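Local coordinates for dTDP-4-dehydrorhamnose reductase (Bacillus anthracis, PDB 3SC6), which catalyses the NADPH-dependent reduction of dTDP-4-dehydrorhamnose to dTDP-L-rhamnose, the closing step in the synthesis of this sugar nucleotide, at residues T67-A72 and A247-P252; V181-G186 and V240-F245; K147-R152 and S205-Y210. All coordinates share one frame; numbering follows the deposited sequence.

Contact 1: T67-A72 and A247-P252. With NAP (NADP nicotinamide-adenine-dinucleotide phosphate), chain G.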
# COMPACT_ATOMS: atom_id res chain seq x y z
N THR A 67 2.91 -6.50 7.21
CA THR A 67 2.63 -5.10 7.51
C THR A 67 2.52 -4.73 8.99
O THR A 67 1.71 -3.88 9.36
CB THR A 67 1.33 -4.67 6.82
OG1 THR A 67 0.23 -5.43 7.34
CG2 THR A 67 1.43 -4.89 5.31
N LYS A 68 3.32 -5.37 9.83
CA LYS A 68 3.30 -5.10 11.27
C LYS A 68 4.51 -4.23 11.59
O LYS A 68 5.51 -4.69 12.16
CB LYS A 68 3.30 -6.40 12.07
CG LYS A 68 2.09 -7.27 11.74
CD LYS A 68 2.08 -8.57 12.52
CE LYS A 68 0.87 -9.41 12.14
NZ LYS A 68 0.82 -10.69 12.88
N VAL A 69 4.40 -2.96 11.21
CA VAL A 69 5.44 -1.95 11.39
C VAL A 69 6.17 -2.02 12.73
O VAL A 69 7.39 -2.17 12.77
CB VAL A 69 4.86 -0.52 11.21
CG1 VAL A 69 5.95 0.52 11.42
CG2 VAL A 69 4.25 -0.37 9.83
N ASP A 70 5.42 -1.91 13.83
CA ASP A 70 6.01 -1.96 15.17
C ASP A 70 6.68 -3.27 15.54
O ASP A 70 7.82 -3.28 16.01
CB ASP A 70 4.94 -1.65 16.23
CG ASP A 70 4.39 -0.25 16.11
OD1 ASP A 70 3.36 0.04 16.76
OD2 ASP A 70 4.97 0.55 15.35
N GLN A 71 5.98 -4.38 15.33
CA GLN A 71 6.53 -5.69 15.67
C GLN A 71 7.69 -6.07 14.73
O GLN A 71 8.48 -6.96 15.05
CB GLN A 71 5.42 -6.74 15.66
CG GLN A 71 5.86 -8.13 16.09
CD GLN A 71 4.70 -9.12 16.12
OE1 GLN A 71 4.88 -10.28 16.50
NE2 GLN A 71 3.52 -8.67 15.72
N ALA A 72 7.79 -5.38 13.60
CA ALA A 72 8.85 -5.63 12.63
C ALA A 72 10.22 -5.42 13.27
O ALA A 72 11.19 -6.09 12.92
CB ALA A 72 8.69 -4.72 11.42
N ALA A 247 5.87 4.99 20.65
CA ALA A 247 5.97 4.16 19.45
C ALA A 247 7.22 3.29 19.48
O ALA A 247 8.30 3.75 19.86
CB ALA A 247 5.96 5.04 18.20
N ALA A 248 7.07 2.03 19.07
CA ALA A 248 8.18 1.10 19.05
C ALA A 248 8.95 1.17 17.74
O ALA A 248 10.05 0.63 17.61
CB ALA A 248 7.69 -0.32 19.30
N ALA A 249 8.36 1.85 16.75
CA ALA A 249 8.98 2.00 15.45
C ALA A 249 9.01 3.49 15.18
O ALA A 249 8.10 4.22 15.60
CB ALA A 249 8.19 1.27 14.39
N ALA A 250 10.02 3.95 14.46
CA ALA A 250 10.15 5.37 14.16
C ALA A 250 9.51 5.84 12.86
O ALA A 250 10.07 5.64 11.78
CB ALA A 250 11.62 5.77 14.17
N ARG A 251 8.33 6.46 12.94
CA ARG A 251 7.66 6.98 11.75
C ARG A 251 8.27 8.30 11.33
O ARG A 251 8.93 8.97 12.13
CB ARG A 251 6.15 7.19 11.93
CG ARG A 251 5.26 5.97 11.94
CD ARG A 251 5.51 4.97 13.00
NE ARG A 251 4.56 3.88 12.84
CZ ARG A 251 4.48 2.82 13.64
NH1 ARG A 251 5.30 2.70 14.68
NH2 ARG A 251 3.58 1.88 13.39
N PRO A 252 8.07 8.68 10.06
CA PRO A 252 8.60 9.93 9.58
C PRO A 252 7.68 11.06 9.96
O PRO A 252 6.50 10.83 10.22
CB PRO A 252 8.59 9.74 8.06
CG PRO A 252 7.47 8.83 7.81
CD PRO A 252 7.45 7.89 8.98
PA NAP G . -2.44 -6.45 4.88
O1A NAP G . -1.56 -6.89 6.03
O2A NAP G . -3.94 -6.43 5.07
O5B NAP G . -2.11 -7.35 3.59
C5B NAP G . -1.00 -8.24 3.55
C4B NAP G . -1.51 -9.66 3.36
O4B NAP G . -0.42 -10.55 3.08
C3B NAP G . -2.21 -10.19 4.61
O3B NAP G . -3.55 -10.62 4.33
C2B NAP G . -1.37 -11.37 5.05
O2B NAP G . -2.16 -12.42 5.60
C1B NAP G . -0.67 -11.77 3.76
N9A NAP G . 0.54 -12.61 4.02
C8A NAP G . 1.30 -12.65 5.12
N7A NAP G . 2.27 -13.57 4.95
C5A NAP G . 2.10 -14.12 3.74
C6A NAP G . 2.81 -15.18 2.97
N6A NAP G . 3.89 -15.80 3.49
N1A NAP G . 2.35 -15.49 1.74
C2A NAP G . 1.27 -14.86 1.22
N3A NAP G . 0.61 -13.90 1.91
C4A NAP G . 1.00 -13.52 3.15
O3 NAP G . -1.95 -4.99 4.40
PN NAP G . -2.39 -4.34 2.98
O1N NAP G . -2.48 -2.84 3.17
O2N NAP G . -3.54 -5.11 2.38
O5D NAP G . -1.11 -4.63 2.06
C5D NAP G . -0.99 -4.03 0.77
C4D NAP G . 0.46 -3.63 0.49
O4D NAP G . 0.62 -2.21 0.66
C3D NAP G . 1.46 -4.30 1.44
O3D NAP G . 2.47 -4.98 0.69
C2D NAP G . 2.06 -3.18 2.25
O2D NAP G . 3.46 -3.41 2.46
C1D NAP G . 1.81 -1.93 1.41
N1N NAP G . 1.63 -0.71 2.22
C2N NAP G . 0.64 -0.63 3.12
C3N NAP G . 0.46 0.52 3.88
C7N NAP G . -0.66 0.58 4.89
O7N NAP G . -1.34 -0.42 5.07
N7N NAP G . -0.89 1.70 5.57
C4N NAP G . 1.32 1.60 3.69
C5N NAP G . 2.33 1.50 2.75
C6N NAP G . 2.46 0.33 2.02
P2B NAP G . -2.18 -12.70 7.18
O1X NAP G . -3.31 -13.69 7.34
O2X NAP G . -0.81 -13.27 7.49
O3X NAP G . -2.43 -11.35 7.80
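Asp70 and Arg251 pair as carboxylate and guanidinium, their side chains crossing at about a right angle and their planar groups turned 78° apart. The salt bridge rests on OD2 of Asp70, which faces both NH1 and NH2 of Arg251; these atoms are modelled too close together, so its detailed geometry is doubtful. Val69 reaches tip to tip toward the same group: with CG1 anti to the backbone N (chi1 180°), that methyl sits over one guanidinium face near the rim, 3.4 Å from Arg251 NH2. Val69 CG1 also packs on Ala249 CB at 3.8 Å. The Arg251 chain is bent at CD (chi2 61°), and a weak and somewhat doubtful bond of 3.3 Å runs from its NH1 to Ala249 O. This part of the extended Rossmann fold follows strand 59-62, and the loop leading into the short helix 69-72 runs past the cofactor. There Thr67 OG1 hydrogen-bonds O1A of the NADP pyrophosphate at 2.7 Å, and its CG2 lies 3.6 Å from NAP C2D on the ribose. Tyr130 and Lys134, spaced as in the YxxxK motif of short-chain dehydrogenases, also bond the cofactor. Farther out, Tyr108 packs against Arg251 and Asn128 against Val69.

Contact 2: V181-G186 and V240-F245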
# COMPACT_ATOMS: atom_id res chain seq x y z
N VAL A 181 -2.53 11.66 17.29
CA VAL A 181 -1.23 12.25 16.96
C VAL A 181 -1.40 13.38 15.95
O VAL A 181 -2.20 13.27 15.01
CB VAL A 181 -0.26 11.18 16.40
CG1 VAL A 181 1.05 11.82 15.99
CG2 VAL A 181 -0.02 10.09 17.43
N ALA A 182 -0.66 14.47 16.13
CA ALA A 182 -0.74 15.63 15.23
C ALA A 182 0.62 16.15 14.74
O ALA A 182 0.69 17.19 14.09
CB ALA A 182 -1.52 16.75 15.89
N ASP A 183 1.70 15.43 15.05
CA ASP A 183 3.04 15.85 14.63
C ASP A 183 3.62 14.93 13.54
O ASP A 183 4.83 14.90 13.33
CB ASP A 183 3.98 15.94 15.84
CG ASP A 183 4.11 14.63 16.59
OD1 ASP A 183 4.88 14.58 17.57
OD2 ASP A 183 3.43 13.65 16.21
N GLN A 184 2.73 14.20 12.87
CA GLN A 184 3.11 13.29 11.79
C GLN A 184 2.23 13.58 10.59
O GLN A 184 1.04 13.25 10.58
CB GLN A 184 2.96 11.82 12.19
CG GLN A 184 3.82 11.38 13.34
CD GLN A 184 3.64 9.91 13.67
OE1 GLN A 184 2.89 9.21 13.01
NE2 GLN A 184 4.35 9.45 14.69
N ILE A 185 2.81 14.21 9.57
CA ILE A 185 2.08 14.55 8.36
C ILE A 185 2.18 13.43 7.34
O ILE A 185 3.22 12.79 7.20
CB ILE A 185 2.61 15.87 7.76
CG1 ILE A 185 2.45 17.01 8.78
CG2 ILE A 185 1.87 16.21 6.48
CD1 ILE A 185 2.94 18.35 8.27
N GLY A 186 1.08 13.20 6.63
CA GLY A 186 1.02 12.16 5.61
C GLY A 186 -0.10 12.40 4.62
O GLY A 186 -0.72 13.46 4.62
N VAL A 240 -1.82 15.39 20.12
CA VAL A 240 -0.76 14.86 20.98
C VAL A 240 0.50 14.58 20.18
O VAL A 240 0.46 14.40 18.96
CB VAL A 240 -1.20 13.58 21.72
CG1 VAL A 240 -2.37 13.87 22.64
CG2 VAL A 240 -1.56 12.49 20.72
N SER A 241 1.64 14.53 20.88
CA SER A 241 2.93 14.27 20.24
C SER A 241 3.20 12.78 20.11
O SER A 241 2.44 11.95 20.61
CB SER A 241 4.05 14.93 21.05
OG SER A 241 4.11 14.42 22.37
N THR A 242 4.29 12.45 19.43
CA THR A 242 4.69 11.06 19.21
C THR A 242 5.32 10.44 20.45
O THR A 242 5.14 9.25 20.71
CB THR A 242 5.72 10.96 18.07
OG1 THR A 242 6.88 11.72 18.40
CG2 THR A 242 5.13 11.48 16.77
N GLU A 243 6.05 11.25 21.21
CA GLU A 243 6.71 10.77 22.43
C GLU A 243 5.71 10.30 23.49
O GLU A 243 5.97 9.33 24.20
CB GLU A 243 7.63 11.85 23.00
CG GLU A 243 8.75 12.28 22.06
CD GLU A 243 9.66 13.35 22.66
OE1 GLU A 243 9.42 13.76 23.82
OE2 GLU A 243 10.61 13.77 21.97
N GLU A 244 4.58 10.99 23.59
CA GLU A 244 3.55 10.64 24.57
C GLU A 244 2.75 9.40 24.14
O GLU A 244 2.14 8.73 24.97
CB GLU A 244 2.61 11.82 24.81
CG GLU A 244 1.52 11.55 25.86
CD GLU A 244 0.62 12.75 26.11
OE1 GLU A 244 -0.28 12.64 26.97
OE2 GLU A 244 0.81 13.79 25.45
N PHE A 245 2.76 9.12 22.84
CA PHE A 245 2.04 7.98 22.30
C PHE A 245 2.83 6.68 22.50
O PHE A 245 2.25 5.60 22.55
CB PHE A 245 1.74 8.19 20.81
CG PHE A 245 0.81 7.16 20.23
CD1 PHE A 245 -0.56 7.24 20.46
CD2 PHE A 245 1.29 6.12 19.46
CE1 PHE A 245 -1.42 6.30 19.93
CE2 PHE A 245 0.44 5.18 18.92
CZ PHE A 245 -0.92 5.27 19.16
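Val181 bridges to Val240 in parallel, closing a two-stranded sheet of 177-181 and 236-240 at the surface of the chain, in a part of the RmlD fold distinct from the large Rossmann sheet. The two valine side chains diverge. Val240 O receives two approaches from the first segment, a CA-H contact from Val181 CA at 3.4 Å and, one residue on, the true hydrogen bond from Ala182 N at 3.0 Å. Beyond the bridge, CG2 of Val181 lies over one face of the Phe245 ring, and the two side chains cross at about a right angle. CG of Phe245, anti to the backbone N (chi1 -171°), is the ring atom nearest to that methyl, 4.1 Å from Val181 CG2.

Past Ala182, whose side chain touches Phe221 of helix 220-231, the backbone leaves the sheet. Asp183 then turns toward the other segment. Its CG sits between the backbone N and the carbonyl carbon (chi1 58°), and OD1 accepts the N-H of Thr242 at 2.9 Å on its syn side, the donor 19° out of the carboxylate plane. The carboxylate thereby ties the loop to the start of the short, weakly bonded helix 242-245. Gln184, extended beyond CG, passes Thr242 with its CG 3.7 Å from Thr242 CG2; Trp220 and Arg251 pack around the same glutamine. At Ile185 the chain enters strand 185-190, and Ile185 O takes a hydrogen bond from OG of Ser255.

Contact 3: K147-R152 and S205-Y210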
# COMPACT_ATOMS: atom_id res chain seq x y z
N LYS A 147 9.74 -6.67 -16.26
CA LYS A 147 8.40 -6.24 -16.64
C LYS A 147 7.70 -6.05 -15.31
O LYS A 147 6.99 -6.94 -14.85
CB LYS A 147 7.67 -7.30 -17.46
CG LYS A 147 8.30 -7.67 -18.78
CD LYS A 147 7.46 -8.74 -19.48
CE LYS A 147 8.05 -9.15 -20.82
NZ LYS A 147 7.21 -10.18 -21.49
N TYR A 148 7.92 -4.90 -14.69
CA TYR A 148 7.32 -4.62 -13.39
C TYR A 148 6.91 -3.17 -13.16
O TYR A 148 7.31 -2.26 -13.88
CB TYR A 148 8.33 -4.98 -12.30
CG TYR A 148 9.63 -4.21 -12.44
CD1 TYR A 148 9.74 -2.91 -11.96
CD2 TYR A 148 10.74 -4.78 -13.05
CE1 TYR A 148 10.91 -2.20 -12.10
CE2 TYR A 148 11.92 -4.07 -13.18
CZ TYR A 148 12.00 -2.78 -12.70
OH TYR A 148 13.16 -2.05 -12.83
N PHE A 149 6.12 -3.00 -12.12
CA PHE A 149 5.63 -1.71 -11.70
C PHE A 149 5.77 -1.66 -10.19
O PHE A 149 5.03 -2.33 -9.48
CB PHE A 149 4.14 -1.53 -12.01
CG PHE A 149 3.80 -1.64 -13.46
CD1 PHE A 149 3.81 -0.53 -14.27
CD2 PHE A 149 3.40 -2.85 -14.00
CE1 PHE A 149 3.47 -0.63 -15.61
CE2 PHE A 149 3.06 -2.95 -15.33
CZ PHE A 149 3.10 -1.84 -16.13
N ILE A 150 6.74 -0.90 -9.69
CA ILE A 150 6.91 -0.79 -8.25
C ILE A 150 6.00 0.36 -7.86
O ILE A 150 6.26 1.51 -8.23
CB ILE A 150 8.37 -0.52 -7.84
CG1 ILE A 150 9.26 -1.69 -8.27
CG2 ILE A 150 8.47 -0.37 -6.34
CD1 ILE A 150 10.71 -1.53 -7.88
N VAL A 151 4.92 0.06 -7.16
CA VAL A 151 3.97 1.08 -6.75
C VAL A 151 4.00 1.37 -5.24
O VAL A 151 3.47 0.62 -4.43
CB VAL A 151 2.52 0.69 -7.15
CG1 VAL A 151 1.53 1.73 -6.68
CG2 VAL A 151 2.42 0.51 -8.67
N ARG A 152 4.64 2.48 -4.88
CA ARG A 152 4.75 2.90 -3.49
C ARG A 152 3.51 3.70 -3.13
O ARG A 152 3.12 4.61 -3.87
CB ARG A 152 5.98 3.76 -3.31
CG ARG A 152 7.27 3.03 -3.57
CD ARG A 152 8.44 3.97 -3.62
NE ARG A 152 9.68 3.26 -3.87
CZ ARG A 152 10.84 3.85 -4.14
NH1 ARG A 152 10.90 5.17 -4.28
NH2 ARG A 152 11.92 3.12 -4.34
N SER A 205 2.79 -1.04 -20.67
CA SER A 205 4.10 -1.61 -20.38
C SER A 205 5.07 -0.50 -19.98
O SER A 205 6.27 -0.61 -20.19
CB SER A 205 4.63 -2.39 -21.58
OG SER A 205 4.74 -1.55 -22.71
N LEU A 206 4.52 0.57 -19.39
CA LEU A 206 5.30 1.71 -18.94
C LEU A 206 5.90 1.29 -17.60
O LEU A 206 5.57 1.86 -16.56
CB LEU A 206 4.37 2.91 -18.73
CG LEU A 206 3.49 3.34 -19.92
CD1 LEU A 206 2.52 4.43 -19.52
CD2 LEU A 206 4.33 3.79 -21.11
N TYR A 207 6.79 0.31 -17.63
CA TYR A 207 7.40 -0.21 -16.40
C TYR A 207 8.23 0.83 -15.66
O TYR A 207 8.69 1.80 -16.24
CB TYR A 207 8.28 -1.42 -16.71
CG TYR A 207 7.61 -2.47 -17.58
CD1 TYR A 207 6.54 -3.21 -17.11
CD2 TYR A 207 8.12 -2.78 -18.82
CE1 TYR A 207 5.94 -4.17 -17.90
CE2 TYR A 207 7.55 -3.75 -19.61
CZ TYR A 207 6.46 -4.44 -19.15
OH TYR A 207 5.88 -5.41 -19.94
N GLY A 208 8.41 0.60 -14.37
CA GLY A 208 9.19 1.51 -13.54
C GLY A 208 8.66 1.61 -12.13
O GLY A 208 7.86 0.78 -11.71
N THR A 209 9.11 2.64 -11.42
CA THR A 209 8.70 2.89 -10.05
C THR A 209 7.73 4.06 -10.05
O THR A 209 8.00 5.09 -10.65
CB THR A 209 9.92 3.23 -9.16
OG1 THR A 209 10.89 2.18 -9.23
CG2 THR A 209 9.50 3.44 -7.73
N TYR A 210 6.60 3.90 -9.36
CA TYR A 210 5.56 4.94 -9.28
C TYR A 210 5.02 5.22 -7.89
O TYR A 210 4.75 4.29 -7.13
CB TYR A 210 4.35 4.51 -10.10
CG TYR A 210 4.53 4.41 -11.58
CD1 TYR A 210 4.13 5.45 -12.41
CD2 TYR A 210 5.09 3.28 -12.17
CE1 TYR A 210 4.27 5.37 -13.77
CE2 TYR A 210 5.25 3.20 -13.54
CZ TYR A 210 4.83 4.25 -14.33
OH TYR A 210 4.98 4.19 -15.70
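Phe149 and Tyr207 both hold CG anti to the carbonyl carbon, beside the backbone N (chi1 -60° and -49°); these torsions set the two CG atoms, from which the rings meet with their planes 51° apart. CD1 of Tyr207 stands above the rim of one Phe149 face, 3.8 Å from Phe149 CZ. The tyrosine ring is also covered by Lys147: CA of Lys147 stands over a face, 3.5 Å from the ring centroid of Tyr207, in a CH-pi contact, and the lysine side chain runs alongside toward the hydroxyl. Tyr210 lies beside Phe149 and points the same way, its CE2 at the edge of the phenylalanine ring, 4.1 Å from Phe149 CD1.

The backbones pair as parallel strands. Gly208 N bonds Tyr148 O (3.1 Å), and Gly208 O in turn receives Ile150 N. Tyr210 N then meets Ile150 O at 2.7 Å, almost straight, before Arg152 N closes the series on Tyr210 O (2.9 Å). On the sheet face opposite Phe149 and Tyr210, Ile150 and Thr209 lie together, OG1 of Thr209 3.9 Å from CB of Ile150. Thr209 CG2 also sits 3.8 Å above the plane of the Arg152 guanidinium, over its centre. That charge is held by a salt bridge from NH2 to Glu138 and a hydrogen bond from NH1 to His211.

The pairing belongs to the parallel core of the Rossmann sheet, where this part of strand 148-157 runs between strands 100-106 and 208-211. Leu201 of helix 191-202 packs on Phe149, Val151 and Tyr210, whereas helix 129-144 covers Ile150 on the other face and binds Thr209 OG1 through Lys142.

Overall arrangement
From the N terminus, 67-72 comes first and waits longest for its partner: contact 1 is completed only at 247-252, and both other contacts are nested within the loop it closes. Segment 147-152 opens contact 3 and 181-186 opens contact 2; 205-210 then closes contact 3 before 240-245 closes contact 2, so these two loops cross. Contact 3 lies within the central sheet, contact 2 pairs the ends of two short strands and ties the loop leading into strand 185-190 to helix 242-245, and contact 1 joins the cofactor side to the loop after that helix. Contacts 1 and 2 touch through Arg251 and Gln184, with centres about 14 Å apart; contact 3 lies on the opposite side of the chain's centre.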